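Local coordinates for protein putative protease (Parabacteroides distasonis ATCC 8503, PDB 3KD4) that is of unknown function but may be an exported protease, combining a DUF3857 and a DUF3858 region, at residues S146-E151 with D172-V177; Q446-P451 with R488-E493; G453-T458 with R470-N475. All blocks are in the same frame, centred on the assembly; numbering follows the deposited sequence. Where two conformers were deposited one is given.

Contact 1: residues S146-E151 with D172-V177. With PO4 (phosphate ion), chain D.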
ATOM      1  N   SER A 146       1.814   8.824  23.736  1.00 14.13           N
ATOM      2  CA  SER A 146       2.797   8.713  24.797  1.00 14.75           C
ATOM      3  C   SER A 146       3.653   7.484  24.583  1.00 14.35           C
ATOM      4  O   SER A 146       3.132   6.425  24.232  1.00 13.83           O
ATOM      5  CB  SER A 146       2.029   8.536  26.121  1.00 15.20           C
ATOM      6  OG  SER A 146       2.886   8.351  27.173  1.00 20.76           O
ATOM      7  N   ILE A 147       4.958   7.607  24.783  1.00 14.34           N
ATOM      8  CA  ILE A 147       5.869   6.435  24.712  1.00 14.29           C
ATOM      9  C   ILE A 147       6.679   6.383  25.995  1.00 14.21           C
ATOM     10  O   ILE A 147       7.193   7.413  26.402  1.00 15.13           O
ATOM     11  CB  ILE A 147       6.831   6.545  23.534  1.00 15.33           C
ATOM     12  CG1 ILE A 147       6.074   6.615  22.198  1.00 16.53           C
ATOM     13  CG2 ILE A 147       7.842   5.339  23.508  1.00 13.85           C
ATOM     14  CD1 ILE A 147       7.007   7.145  21.001  1.00 17.20           C
ATOM     15  N   SER A 148       6.727   5.232  26.668  1.00 14.33           N
ATOM     16  CA  SER A 148       7.510   5.067  27.903  1.00 14.60           C
ATOM     17  C   SER A 148       8.424   3.899  27.743  1.00 14.13           C
ATOM     18  O   SER A 148       7.972   2.836  27.316  1.00 15.55           O
ATOM     19  CB  SER A 148       6.607   4.803  29.100  1.00 14.64           C
ATOM     20  OG  SER A 148       5.674   5.830  29.223  1.00 14.85           O
ATOM     21  N   VAL A 149       9.695   4.100  28.081  1.00 13.85           N
ATOM     22  CA  VAL A 149      10.725   3.061  28.016  1.00 13.21           C
ATOM     23  C   VAL A 149      11.620   3.206  29.266  1.00 14.30           C
ATOM     24  O   VAL A 149      11.624   4.266  29.920  1.00 13.11           O
ATOM     25  CB  VAL A 149      11.573   3.124  26.713  1.00 13.78           C
ATOM     26  CG1 VAL A 149      10.679   3.229  25.458  1.00 13.30           C
ATOM     27  CG2 VAL A 149      12.575   4.282  26.749  1.00 11.69           C
ATOM     28  N   PRO A 150      12.378   2.155  29.596  1.00 14.89           N
ATOM     29  CA  PRO A 150      13.297   2.251  30.729  1.00 16.56           C
ATOM     30  C   PRO A 150      14.406   3.267  30.476  1.00 17.11           C
ATOM     31  O   PRO A 150      14.892   3.376  29.376  1.00 16.11           O
ATOM     32  CB  PRO A 150      13.884   0.827  30.865  1.00 16.38           C
ATOM     33  CG  PRO A 150      12.950  -0.052  30.116  1.00 17.04           C
ATOM     34  CD  PRO A 150      12.410   0.834  28.979  1.00 15.79           C
ATOM     35  N   GLU A 151      14.753   4.031  31.504  1.00 19.34           N
ATOM     36  CA  GLU A 151      15.914   4.891  31.408  1.00 22.03           C
ATOM     37  C   GLU A 151      17.080   4.058  30.951  1.00 21.88           C
ATOM     38  O   GLU A 151      17.261   2.916  31.382  1.00 21.06           O
ATOM     39  CB  GLU A 151      16.220   5.597  32.733  1.00 22.50           C
ATOM     40  CG  GLU A 151      15.230   6.716  32.880  1.00 28.67           C
ATOM     41  CD  GLU A 151      15.376   7.556  34.113  1.00 36.06           C
ATOM     42  OE1 GLU A 151      16.148   7.186  35.049  1.00 40.28           O
ATOM     43  OE2 GLU A 151      14.672   8.600  34.126  1.00 41.17           O
ATOM     44  N   ASP A 172      10.583   7.623  38.023  1.00 16.89           N
ATOM     45  CA  ASP A 172      10.602   6.249  38.509  1.00 17.46           C
ATOM     46  C   ASP A 172      11.462   5.307  37.660  1.00 16.58           C
ATOM     47  O   ASP A 172      11.129   4.142  37.525  1.00 16.35           O
ATOM     48  CB  ASP A 172       9.153   5.744  38.610  1.00 17.01           C
ATOM     49  CG  ASP A 172       8.271   6.678  39.445  1.00 18.96           C
ATOM     50  OD1 ASP A 172       8.499   6.763  40.703  1.00 19.46           O
ATOM     51  OD2 ASP A 172       7.392   7.368  38.842  1.00 18.05           O
ATOM     52  N   GLY A 173      12.572   5.811  37.131  1.00 15.99           N
ATOM     53  CA  GLY A 173      13.477   5.035  36.257  1.00 15.59           C
ATOM     54  C   GLY A 173      12.939   4.844  34.834  1.00 15.97           C
ATOM     55  O   GLY A 173      13.436   4.016  34.089  1.00 16.12           O
ATOM     56  N   ILE A 174      11.885   5.582  34.476  1.00 16.33           N
ATOM     57  CA  ILE A 174      11.239   5.486  33.169  1.00 15.80           C
ATOM     58  C   ILE A 174      11.383   6.818  32.444  1.00 16.04           C
ATOM     59  O   ILE A 174      11.251   7.896  33.018  1.00 16.77           O
ATOM     60  CB  ILE A 174       9.734   5.136  33.284  1.00 16.28           C
ATOM     61  CG1 ILE A 174       9.532   3.758  33.929  1.00 17.03           C
ATOM     62  CG2 ILE A 174       9.015   5.200  31.893  1.00 14.44           C
ATOM     63  CD1 ILE A 174       8.190   3.626  34.623  1.00 16.38           C
ATOM     64  N   LYS A 175      11.650   6.721  31.156  1.00 16.33           N
ATOM     65  CA  LYS A 175      11.762   7.863  30.294  1.00 17.90           C
ATOM     66  C   LYS A 175      10.457   7.893  29.457  1.00 17.81           C
ATOM     67  O   LYS A 175      10.092   6.897  28.821  1.00 16.78           O
ATOM     68  CB  LYS A 175      13.026   7.667  29.450  1.00 18.81           C
ATOM     69  CG  LYS A 175      13.073   8.361  28.159  1.00 22.95           C
ATOM     70  CD  LYS A 175      14.501   8.373  27.580  1.00 25.27           C
ATOM     71  CE  LYS A 175      14.952   7.015  27.028  1.00 24.83           C
ATOM     72  NZ  LYS A 175      16.341   7.112  26.483  1.00 24.33           N
ATOM     73  N   GLU A 176       9.743   9.010  29.514  1.00 18.44           N
ATOM     74  CA  GLU A 176       8.488   9.150  28.804  0.50 19.02           C
ATOM     75  C   GLU A 176       8.496  10.381  27.908  1.00 19.06           C
ATOM     76  O   GLU A 176       9.042  11.425  28.269  1.00 18.79           O
ATOM     77  CB  GLU A 176       7.333   9.251  29.792  0.50 19.77           C
ATOM     78  CG  GLU A 176       6.001   9.395  29.111  0.50 22.21           C
ATOM     79  CD  GLU A 176       4.890   9.504  30.095  0.50 26.37           C
ATOM     80  OE1 GLU A 176       5.156   9.293  31.300  0.50 28.96           O
ATOM     81  OE2 GLU A 176       3.752   9.802  29.659  0.50 29.88           O
ATOM     82  N   VAL A 177       7.898  10.250  26.723  1.00 18.28           N
ATOM     83  CA  VAL A 177       7.735  11.374  25.847  1.00 19.07           C
ATOM     84  C   VAL A 177       6.282  11.377  25.376  1.00 18.45           C
ATOM     85  O   VAL A 177       5.696  10.310  25.114  1.00 17.15           O
ATOM     86  CB  VAL A 177       8.736  11.335  24.669  1.00 20.26           C
ATOM     87  CG1 VAL A 177       8.628  10.041  23.898  1.00 24.12           C
ATOM     88  CG2 VAL A 177       8.545  12.501  23.744  1.00 20.50           C
TER
HETATM   89  P   PO4 D   3      18.259   8.170  29.502  0.50 45.19           P
HETATM   90  O1  PO4 D   3      17.297   8.149  30.664  0.50 44.58           O
HETATM   91  O2  PO4 D   3      17.965   6.957  28.647  0.50 42.53           O
HETATM   92  O3  PO4 D   3      18.051   9.431  28.697  0.50 43.57           O
HETATM   93  O4  PO4 D   3      19.672   8.130  30.018  0.50 43.87           O
HETATM   94  O   HOH W   1       5.516   6.722  31.929  1.00 18.71           O
HETATM   95  O   HOH W   2      13.588   8.688  36.816  1.00 30.64           O

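Contact 2: residues Q446-P451 with R488-E493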
ATOM      1  N   GLN A 446      -4.347  14.931 -34.198  1.00 22.18           N
ATOM      2  CA  GLN A 446      -4.779  15.578 -32.935  1.00 22.44           C
ATOM      3  C   GLN A 446      -3.705  15.412 -31.880  1.00 22.35           C
ATOM      4  O   GLN A 446      -3.331  14.293 -31.558  1.00 21.80           O
ATOM      5  CB  GLN A 446      -6.107  15.004 -32.428  1.00 22.03           C
ATOM      6  CG  GLN A 446      -7.278  15.312 -33.400  1.00 22.86           C
ATOM      7  CD  GLN A 446      -8.641  15.048 -32.806  1.00 23.77           C
ATOM      8  OE1 GLN A 446      -8.787  14.312 -31.830  1.00 23.06           O
ATOM      9  NE2 GLN A 446      -9.658  15.625 -33.420  1.00 19.81           N
ATOM     10  N   VAL A 447      -3.206  16.541 -31.390  1.00 22.55           N
ATOM     11  CA  VAL A 447      -2.133  16.590 -30.419  1.00 23.70           C
ATOM     12  C   VAL A 447      -2.512  17.539 -29.289  1.00 23.76           C
ATOM     13  O   VAL A 447      -3.009  18.640 -29.529  1.00 22.92           O
ATOM     14  CB  VAL A 447      -0.807  17.100 -30.989  1.00 24.49           C
ATOM     15  CG1 VAL A 447       0.295  16.999 -29.898  1.00 25.74           C
ATOM     16  CG2 VAL A 447      -0.393  16.304 -32.220  1.00 24.40           C
ATOM     17  N   ILE A 448      -2.331  17.062 -28.069  1.00 22.86           N
ATOM     18  CA  ILE A 448      -2.420  17.889 -26.885  1.00 23.62           C
ATOM     19  C   ILE A 448      -1.082  17.754 -26.148  1.00 24.12           C
ATOM     20  O   ILE A 448      -0.632  16.657 -25.819  1.00 23.56           O
ATOM     21  CB  ILE A 448      -3.634  17.527 -25.997  1.00 23.71           C
ATOM     22  CG1 ILE A 448      -3.622  18.416 -24.748  1.00 24.93           C
ATOM     23  CG2 ILE A 448      -3.644  16.010 -25.661  1.00 22.87           C
ATOM     24  CD1 ILE A 448      -4.910  18.427 -23.958  1.00 26.53           C
ATOM     25  N   SER A 449      -0.417  18.874 -25.960  1.00 25.62           N
ATOM     26  CA  SER A 449       0.911  18.880 -25.397  1.00 27.13           C
ATOM     27  C   SER A 449       0.957  19.777 -24.167  1.00 27.31           C
ATOM     28  O   SER A 449       0.526  20.933 -24.208  1.00 27.62           O
ATOM     29  CB  SER A 449       1.891  19.372 -26.451  1.00 27.07           C
ATOM     30  OG  SER A 449       3.185  19.023 -26.045  1.00 31.70           O
ATOM     31  N   LYS A 450       1.476  19.247 -23.073  1.00 27.33           N
ATOM     32  CA  LYS A 450       1.493  19.963 -21.812  1.00 28.13           C
ATOM     33  C   LYS A 450       2.873  19.807 -21.228  1.00 28.11           C
ATOM     34  O   LYS A 450       3.681  19.027 -21.737  1.00 27.97           O
ATOM     35  CB  LYS A 450       0.443  19.386 -20.842  1.00 28.15           C
ATOM     36  CG  LYS A 450      -1.012  19.655 -21.254  1.00 30.17           C
ATOM     37  CD  LYS A 450      -1.384  21.122 -21.353  1.00 30.98           C
ATOM     38  CE  LYS A 450      -2.814  21.252 -21.831  1.00 33.37           C
ATOM     39  NZ  LYS A 450      -3.265  22.651 -21.995  1.00 35.92           N
ATOM     40  N   PRO A 451       3.157  20.547 -20.154  1.00 29.18           N
ATOM     41  CA  PRO A 451       4.517  20.475 -19.624  1.00 29.30           C
ATOM     42  C   PRO A 451       4.975  19.069 -19.200  1.00 28.60           C
ATOM     43  O   PRO A 451       6.148  18.795 -19.269  1.00 28.95           O
ATOM     44  CB  PRO A 451       4.470  21.416 -18.416  1.00 29.68           C
ATOM     45  CG  PRO A 451       3.340  22.385 -18.715  1.00 28.78           C
ATOM     46  CD  PRO A 451       2.352  21.601 -19.487  1.00 29.68           C
ATOM     47  N   ARG A 488      -4.810  16.393 -16.026  1.00 21.75           N
ATOM     48  CA  ARG A 488      -6.163  15.926 -16.196  1.00 22.16           C
ATOM     49  C   ARG A 488      -6.588  16.050 -17.659  1.00 22.48           C
ATOM     50  O   ARG A 488      -7.229  15.166 -18.191  1.00 21.66           O
ATOM     51  CB  ARG A 488      -7.104  16.702 -15.302  1.00 22.38           C
ATOM     52  CG  ARG A 488      -8.565  16.321 -15.477  1.00 24.34           C
ATOM     53  CD  ARG A 488      -9.342  17.129 -14.515  1.00 29.71           C
ATOM     54  NE  ARG A 488     -10.767  16.915 -14.641  1.00 35.12           N
ATOM     55  CZ  ARG A 488     -11.610  17.738 -15.275  1.00 41.49           C
ATOM     56  NH1 ARG A 488     -11.178  18.851 -15.883  1.00 42.32           N
ATOM     57  NH2 ARG A 488     -12.911  17.444 -15.301  1.00 42.87           N
ATOM     58  N   SER A 489      -6.221  17.134 -18.313  1.00 23.22           N
ATOM     59  CA  SER A 489      -6.588  17.273 -19.721  1.00 23.76           C
ATOM     60  C   SER A 489      -5.904  16.196 -20.592  1.00 22.91           C
ATOM     61  O   SER A 489      -6.526  15.672 -21.487  1.00 21.96           O
ATOM     62  CB  SER A 489      -6.349  18.705 -20.209  1.00 24.27           C
ATOM     63  OG  SER A 489      -4.971  18.969 -20.364  1.00 29.19           O
ATOM     64  N   LEU A 490      -4.677  15.782 -20.250  1.00 22.25           N
ATOM     65  CA  LEU A 490      -4.016  14.693 -20.959  1.00 21.34           C
ATOM     66  C   LEU A 490      -4.750  13.394 -20.761  1.00 22.04           C
ATOM     67  O   LEU A 490      -5.053  12.661 -21.735  1.00 21.28           O
ATOM     68  CB  LEU A 490      -2.544  14.536 -20.509  1.00 21.14           C
ATOM     69  CG  LEU A 490      -1.595  15.715 -20.749  1.00 20.35           C
ATOM     70  CD1 LEU A 490      -0.167  15.463 -20.156  1.00 16.52           C
ATOM     71  CD2 LEU A 490      -1.488  16.048 -22.255  1.00 19.85           C
ATOM     72  N   ILE A 491      -5.040  13.088 -19.488  1.00 22.26           N
ATOM     73  CA  ILE A 491      -5.638  11.800 -19.140  1.00 22.58           C
ATOM     74  C   ILE A 491      -7.017  11.723 -19.781  1.00 23.04           C
ATOM     75  O   ILE A 491      -7.410  10.706 -20.356  1.00 22.94           O
ATOM     76  CB  ILE A 491      -5.718  11.564 -17.589  1.00 21.97           C
ATOM     77  CG1 ILE A 491      -4.303  11.418 -17.028  1.00 22.66           C
ATOM     78  CG2 ILE A 491      -6.572  10.334 -17.285  1.00 21.61           C
ATOM     79  CD1 ILE A 491      -4.181  11.737 -15.494  1.00 22.39           C
ATOM     80  N   HIS A 492      -7.736  12.819 -19.694  1.00 23.51           N
ATOM     81  CA  HIS A 492      -9.048  12.891 -20.312  1.00 24.90           C
ATOM     82  C   HIS A 492      -8.987  12.747 -21.860  1.00 24.24           C
ATOM     83  O   HIS A 492      -9.834  12.104 -22.463  1.00 23.91           O
ATOM     84  CB  HIS A 492      -9.706  14.203 -19.887  1.00 25.15           C
ATOM     85  CG  HIS A 492     -10.998  14.486 -20.573  1.00 29.91           C
ATOM     86  ND1 HIS A 492     -12.150  13.775 -20.300  1.00 36.33           N
ATOM     87  CD2 HIS A 492     -11.338  15.426 -21.485  1.00 33.09           C
ATOM     88  CE1 HIS A 492     -13.134  14.239 -21.051  1.00 35.75           C
ATOM     89  NE2 HIS A 492     -12.671  15.250 -21.770  1.00 35.89           N
ATOM     90  N   GLU A 493      -7.977  13.336 -22.492  1.00 24.39           N
ATOM     91  CA  GLU A 493      -7.838  13.194 -23.952  1.00 24.48           C
ATOM     92  C   GLU A 493      -7.685  11.725 -24.303  1.00 23.66           C
ATOM     93  O   GLU A 493      -8.262  11.249 -25.294  1.00 24.40           O
ATOM     94  CB  GLU A 493      -6.668  14.010 -24.500  1.00 24.70           C
ATOM     95  CG  GLU A 493      -6.613  14.014 -26.051  1.00 27.46           C
ATOM     96  CD  GLU A 493      -6.843  15.389 -26.661  1.00 29.45           C
ATOM     97  OE1 GLU A 493      -7.543  16.211 -26.061  1.00 30.72           O
ATOM     98  OE2 GLU A 493      -6.291  15.634 -27.748  1.00 33.39           O
TER
HETATM   99  O   HOH W   3      -4.854  13.660 -29.139  1.00 31.74           O
HETATM  100  O   HOH W   4      -4.710  22.368 -19.592  1.00 50.35           O

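Contact 3: residues G453-T458 with R470-N475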
ATOM      1  N   GLY A 453       3.482  15.967 -20.263  1.00 24.77           N
ATOM      2  CA  GLY A 453       3.122  14.853 -21.138  1.00 24.27           C
ATOM      3  C   GLY A 453       2.486  15.278 -22.439  1.00 23.38           C
ATOM      4  O   GLY A 453       2.434  16.458 -22.749  1.00 22.49           O
ATOM      5  N   LYS A 454       1.988  14.298 -23.187  1.00 22.69           N
ATOM      6  CA  LYS A 454       1.461  14.562 -24.526  1.00 22.54           C
ATOM      7  C   LYS A 454       0.609  13.383 -24.940  1.00 21.75           C
ATOM      8  O   LYS A 454       0.917  12.254 -24.600  1.00 20.98           O
ATOM      9  CB  LYS A 454       2.644  14.762 -25.501  1.00 22.93           C
ATOM     10  CG  LYS A 454       2.278  14.974 -26.971  1.00 25.17           C
ATOM     11  CD  LYS A 454       3.485  15.271 -27.823  1.00 27.77           C
ATOM     12  CE  LYS A 454       4.317  14.023 -28.105  1.00 32.80           C
ATOM     13  NZ  LYS A 454       5.447  14.327 -29.118  1.00 35.87           N
ATOM     14  N   VAL A 455      -0.471  13.666 -25.653  1.00 21.47           N
ATOM     15  CA  VAL A 455      -1.348  12.645 -26.233  1.00 21.42           C
ATOM     16  C   VAL A 455      -1.487  12.970 -27.729  1.00 21.76           C
ATOM     17  O   VAL A 455      -1.669  14.129 -28.099  1.00 22.74           O
ATOM     18  CB  VAL A 455      -2.745  12.614 -25.581  1.00 21.51           C
ATOM     19  CG1 VAL A 455      -3.691  11.699 -26.348  1.00 20.38           C
ATOM     20  CG2 VAL A 455      -2.666  12.189 -24.115  1.00 20.51           C
ATOM     21  N   THR A 456      -1.363  11.966 -28.591  1.00 22.06           N
ATOM     22  CA  THR A 456      -1.560  12.199 -29.996  1.00 22.31           C
ATOM     23  C   THR A 456      -2.461  11.155 -30.605  1.00 23.09           C
ATOM     24  O   THR A 456      -2.554  10.017 -30.115  1.00 23.23           O
ATOM     25  CB  THR A 456      -0.231  12.174 -30.793  1.00 22.82           C
ATOM     26  OG1 THR A 456       0.252  10.834 -30.808  1.00 23.19           O
ATOM     27  CG2 THR A 456       0.832  13.167 -30.220  1.00 20.91           C
ATOM     28  N   ARG A 457      -3.068  11.539 -31.726  1.00 22.60           N
ATOM     29  CA  ARG A 457      -3.820  10.624 -32.560  1.00 22.71           C
ATOM     30  C   ARG A 457      -3.518  10.959 -34.019  1.00 23.29           C
ATOM     31  O   ARG A 457      -3.628  12.123 -34.437  1.00 21.76           O
ATOM     32  CB  ARG A 457      -5.314  10.766 -32.305  1.00 21.87           C
ATOM     33  CG  ARG A 457      -6.133   9.765 -33.054  1.00 22.35           C
ATOM     34  CD  ARG A 457      -7.604  10.018 -32.855  1.00 22.96           C
ATOM     35  NE  ARG A 457      -8.107  11.066 -33.729  1.00 21.87           N
ATOM     36  CZ  ARG A 457      -9.382  11.441 -33.800  1.00 23.31           C
ATOM     37  NH1 ARG A 457     -10.295  10.872 -33.021  1.00 23.19           N
ATOM     38  NH2 ARG A 457      -9.757  12.375 -34.674  1.00 22.26           N
ATOM     39  N   THR A 458      -3.112   9.952 -34.781  1.00 23.45           N
ATOM     40  CA  THR A 458      -2.932  10.147 -36.209  1.00 24.06           C
ATOM     41  C   THR A 458      -3.852   9.169 -36.907  1.00 24.55           C
ATOM     42  O   THR A 458      -4.073   8.062 -36.421  1.00 24.05           O
ATOM     43  CB  THR A 458      -1.499   9.872 -36.654  1.00 24.45           C
ATOM     44  OG1 THR A 458      -1.203   8.515 -36.351  1.00 26.02           O
ATOM     45  CG2 THR A 458      -0.525  10.750 -35.941  1.00 23.98           C
ATOM     46  N   ARG A 470      -2.749   5.918 -31.588  1.00 21.22           N
ATOM     47  CA  ARG A 470      -2.903   6.753 -30.395  1.00 21.88           C
ATOM     48  C   ARG A 470      -1.693   6.567 -29.497  1.00 22.06           C
ATOM     49  O   ARG A 470      -1.307   5.433 -29.241  1.00 22.39           O
ATOM     50  CB  ARG A 470      -4.170   6.367 -29.627  1.00 21.55           C
ATOM     51  CG  ARG A 470      -5.453   6.358 -30.474  1.00 23.50           C
ATOM     52  CD  ARG A 470      -6.639   6.126 -29.586  1.00 24.58           C
ATOM     53  NE  ARG A 470      -6.899   7.343 -28.825  1.00 26.20           N
ATOM     54  CZ  ARG A 470      -7.296   7.391 -27.561  1.00 24.26           C
ATOM     55  NH1 ARG A 470      -7.454   6.290 -26.850  1.00 24.63           N
ATOM     56  NH2 ARG A 470      -7.520   8.568 -27.011  1.00 25.78           N
ATOM     57  N   THR A 471      -1.108   7.676 -29.035  1.00 21.84           N
ATOM     58  CA  THR A 471      -0.017   7.672 -28.071  1.00 21.68           C
ATOM     59  C   THR A 471      -0.304   8.564 -26.854  1.00 22.15           C
ATOM     60  O   THR A 471      -1.014   9.600 -26.958  1.00 21.13           O
ATOM     61  CB  THR A 471       1.314   8.147 -28.710  1.00 22.35           C
ATOM     62  OG1 THR A 471       1.274   9.567 -28.894  1.00 22.83           O
ATOM     63  CG2 THR A 471       1.532   7.475 -30.072  1.00 21.50           C
ATOM     64  N   ILE A 472       0.206   8.142 -25.688  1.00 22.05           N
ATOM     65  CA  ILE A 472       0.233   8.986 -24.493  1.00 21.58           C
ATOM     66  C   ILE A 472       1.550   8.808 -23.770  1.00 22.22           C
ATOM     67  O   ILE A 472       2.040   7.690 -23.693  1.00 22.68           O
ATOM     68  CB  ILE A 472      -0.958   8.724 -23.553  1.00 22.07           C
ATOM     69  CG1 ILE A 472      -0.870   9.639 -22.302  1.00 21.73           C
ATOM     70  CG2 ILE A 472      -1.120   7.208 -23.184  1.00 21.53           C
ATOM     71  CD1 ILE A 472      -2.141   9.655 -21.462  1.00 19.93           C
ATOM     72  N   GLU A 473       2.139   9.902 -23.281  1.00 21.93           N
ATOM     73  CA  GLU A 473       3.254   9.800 -22.356  1.00 23.35           C
ATOM     74  C   GLU A 473       2.968  10.702 -21.172  1.00 22.02           C
ATOM     75  O   GLU A 473       2.488  11.832 -21.346  1.00 22.28           O
ATOM     76  CB  GLU A 473       4.579  10.171 -23.006  1.00 24.53           C
ATOM     77  CG  GLU A 473       4.613  11.588 -23.520  1.00 30.27           C
ATOM     78  CD  GLU A 473       5.945  11.964 -24.174  1.00 38.39           C
ATOM     79  OE1 GLU A 473       6.529  11.118 -24.902  1.00 42.66           O
ATOM     80  OE2 GLU A 473       6.382  13.121 -23.964  1.00 42.94           O
ATOM     81  N   LEU A 474       3.194  10.178 -19.972  1.00 20.51           N
ATOM     82  CA  LEU A 474       3.085  10.953 -18.780  1.00 20.24           C
ATOM     83  C   LEU A 474       4.449  10.863 -18.087  1.00 20.25           C
ATOM     84  O   LEU A 474       4.939   9.764 -17.780  1.00 19.57           O
ATOM     85  CB  LEU A 474       1.923  10.457 -17.908  1.00 19.15           C
ATOM     86  CG  LEU A 474       0.500  10.544 -18.454  1.00 20.74           C
ATOM     87  CD1 LEU A 474      -0.518   9.936 -17.440  1.00 16.34           C
ATOM     88  CD2 LEU A 474       0.083  11.986 -18.809  1.00 20.77           C
ATOM     89  N   ASN A 475       5.070  12.024 -17.875  1.00 21.08           N
ATOM     90  CA  ASN A 475       6.477  12.104 -17.461  1.00 22.03           C
ATOM     91  C   ASN A 475       6.728  12.661 -16.059  1.00 21.57           C
ATOM     92  O   ASN A 475       7.840  12.939 -15.714  1.00 21.72           O
ATOM     93  CB  ASN A 475       7.245  12.947 -18.458  1.00 22.43           C
ATOM     94  CG  ASN A 475       7.101  12.440 -19.883  1.00 27.98           C
ATOM     95  OD1 ASN A 475       7.253  11.237 -20.151  1.00 33.71           O
ATOM     96  ND2 ASN A 475       6.818  13.365 -20.821  1.00 32.59           N
TER
HETATM   97  O   HOH W   5       2.146  11.107 -26.911  1.00 27.73           O

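Contact 1: residues S146-E151 with D172-V177
Ile147 and Val177 face each other on the buried side of two antiparallel strands, and their backbones are joined twice: Ile147 N donates to Val177 O at 2.8 Å, and Val177 N donates back to Ile147 O. Between the side chains the touch is Ile147 CB against Val177 CG1, 3.9 Å apart. The next hydrogen-bonded pair, Val149 and Lys175, is likewise joined by two reciprocal backbone hydrogen bonds, with Lys175 N to Val149 O the shorter at 2.7 Å. Here the two side chains run side by side. Val149 CG2, set between the backbone N and the carbonyl carbon (chi1 -49°), meets Lys175 CE at 3.6 Å, so the aliphatic part of the lysine extends the apolar surface. Leu128 lies against Ile147 and Val149, and Leu203 and Ala205 of strand 202-206 pack on Ile147.

The other face is looser and wetter. Ser148 and Glu176 form a non-hydrogen-bonded pair. In one of two glutamate conformers a water links Ser148 OG to Glu176 OE1, so this bridge is probably not permanent. Past Pro150 and Ile174 the strands give way to loop. Glu151 N still reaches Gly173 O at 2.9 Å, but from above the carbonyl plane, 36° out of it, while a second water bridges Glu151 OE2 and Gly173 N. The apolar face, too, turns polar at its outer end, where Lys175 NZ is held by Thr153 O and by O2 of a phosphate ion at 2.7 Å; the ion, probably from the crystallisation liquor, also takes a bond from Gly152 N. Hydrogen-bonded and non-hydrogen-bonded pairs alternate as in any regular antiparallel strand pair, here inside a larger sheet with strand 6-17 beside 140-150 and strand 167-171 beside 174-184.

Contact 2: residues Q446-P451 with R488-E493
Ile448 meets the helix with both of its branches. Its CG2 sits over the face of the Glu493 carboxylate, equally close to OE2 and CD at 3.4 Å, the two side chains passing alongside and pointing opposite ways. CG1, anti to the backbone N (chi1 178°), leads off the other way, and CD1 beyond it comes to 3.6 Å from Ser489 OG, one turn earlier on the helix. To one side, Leu490 brings CD2 within 4.0 Å of Ile448 CG2. Leu490 CD2 also meets Lys450 CG at 3.8 Å, and Lys450 CE continues to Ser489 OG at 3.5 Å. The direct contact is thus one of van der Waals packing, with aliphatic carbons of the strand laid against a mixed apolar and polar helix surface.

Polar groups are served around this patch. Ser489 OG is hydrogen-bonded to Asp486 O, in the preceding turn. A water accepts from Lys450 NZ at 2.8 Å and gives only a weak bond to Ser489 OG; Asp486 OD1 is a long, weak ion partner for the same ammonium. The helix itself holds the spacing of the contacting residues, since Glu493 N binds Ser489 O at 2.9 Å.

Farther out, Ile448 pairs through its backbone with Val455, and the Val455 side chain touches both Ile448 and Glu493. Segment 488-493 of the helix runs roughly antiparallel to the edge strand 446-450, the axes approaching to 8.9 Å, while Leu490 and Ile491 pack on Leu474 of strand 465-474, so the helix lies over the sheet face that carries Val455 and Leu474.

Contact 3: residues G453-T458 with R470-N475
The beta hairpin made by strands 453-462 and 465-474 is joined here, where Thr456 and Thr471 form a hydrogen-bonded antiparallel pair. Thr456 N donates to Thr471 O at 2.9 Å and Thr471 N returns a bond to Thr456 O; both donors stand somewhat tilted from the plane of the carbonyl they reach. The side chains of this pair cross obliquely on the more open face. Each OG1 sits between its backbone N and carbonyl carbon (chi1 70° in Thr456, 75° in Thr471), which brings the two hydroxyls together. The modelled 2.5 Å between Thr456 OG1 and Thr471 OG1 is unusually short and its exact length doubtful; either may be the donor. A water 2.7 Å from Thr471 OG1 also makes a weak bond to Lys454 O.

Farther toward Gly453, Lys454 and Glu473 exchange backbone bonds as well. Their charged ends stay apart, Lys454 NZ lying 5.4 Å from Glu473 OE2, and that oxygen instead receives Asn475 ND2 from above the carboxylate plane.

On the reverse, buried face Val455 and Ile472 lie side by side, Val455 CG2 meeting Ile472 CG1 at 3.6 Å. Helix 481-495 lies over this face, with Trp494 on Ile472. Arg457 and Arg470 also start from it: Arg457 NH1 reaches Asn499 O, and Arg470 binds Trp494 O and makes a cation-pi contact with the Trp494 ring.

The chemistry is divided by face. Hydroxyls, a water and charged groups gather on one side, where the ends of Lys454 and Glu473 do not touch, while on the other aliphatic packing is accompanied by guanidinium groups whose nearby like charges are probably eased by carbonyl oxygens and an aromatic ring.

Overall arrangement
Contact 1 stands apart, its centre 56 and 57 Å from those of contacts 2 and 3 and on the opposite side of the chain's centre, in the DUF3857 range. The other two share the DUF3858 range and one five-stranded sheet; their centres are about 7 Å apart, and contact 3 is nested inside the loop closed by contact 2. Contacts 1 and 3, both partly buried, join neighbouring strands through backbone bonds, but one carries a serine-glutamate pair, bridged by water in one conformer, and the other paired threonines. Contact 2 lies at the surface and relies on side-chain packing and water. Its strand neighbours that of contact 3, and helix 481-495 packs on side chains of both.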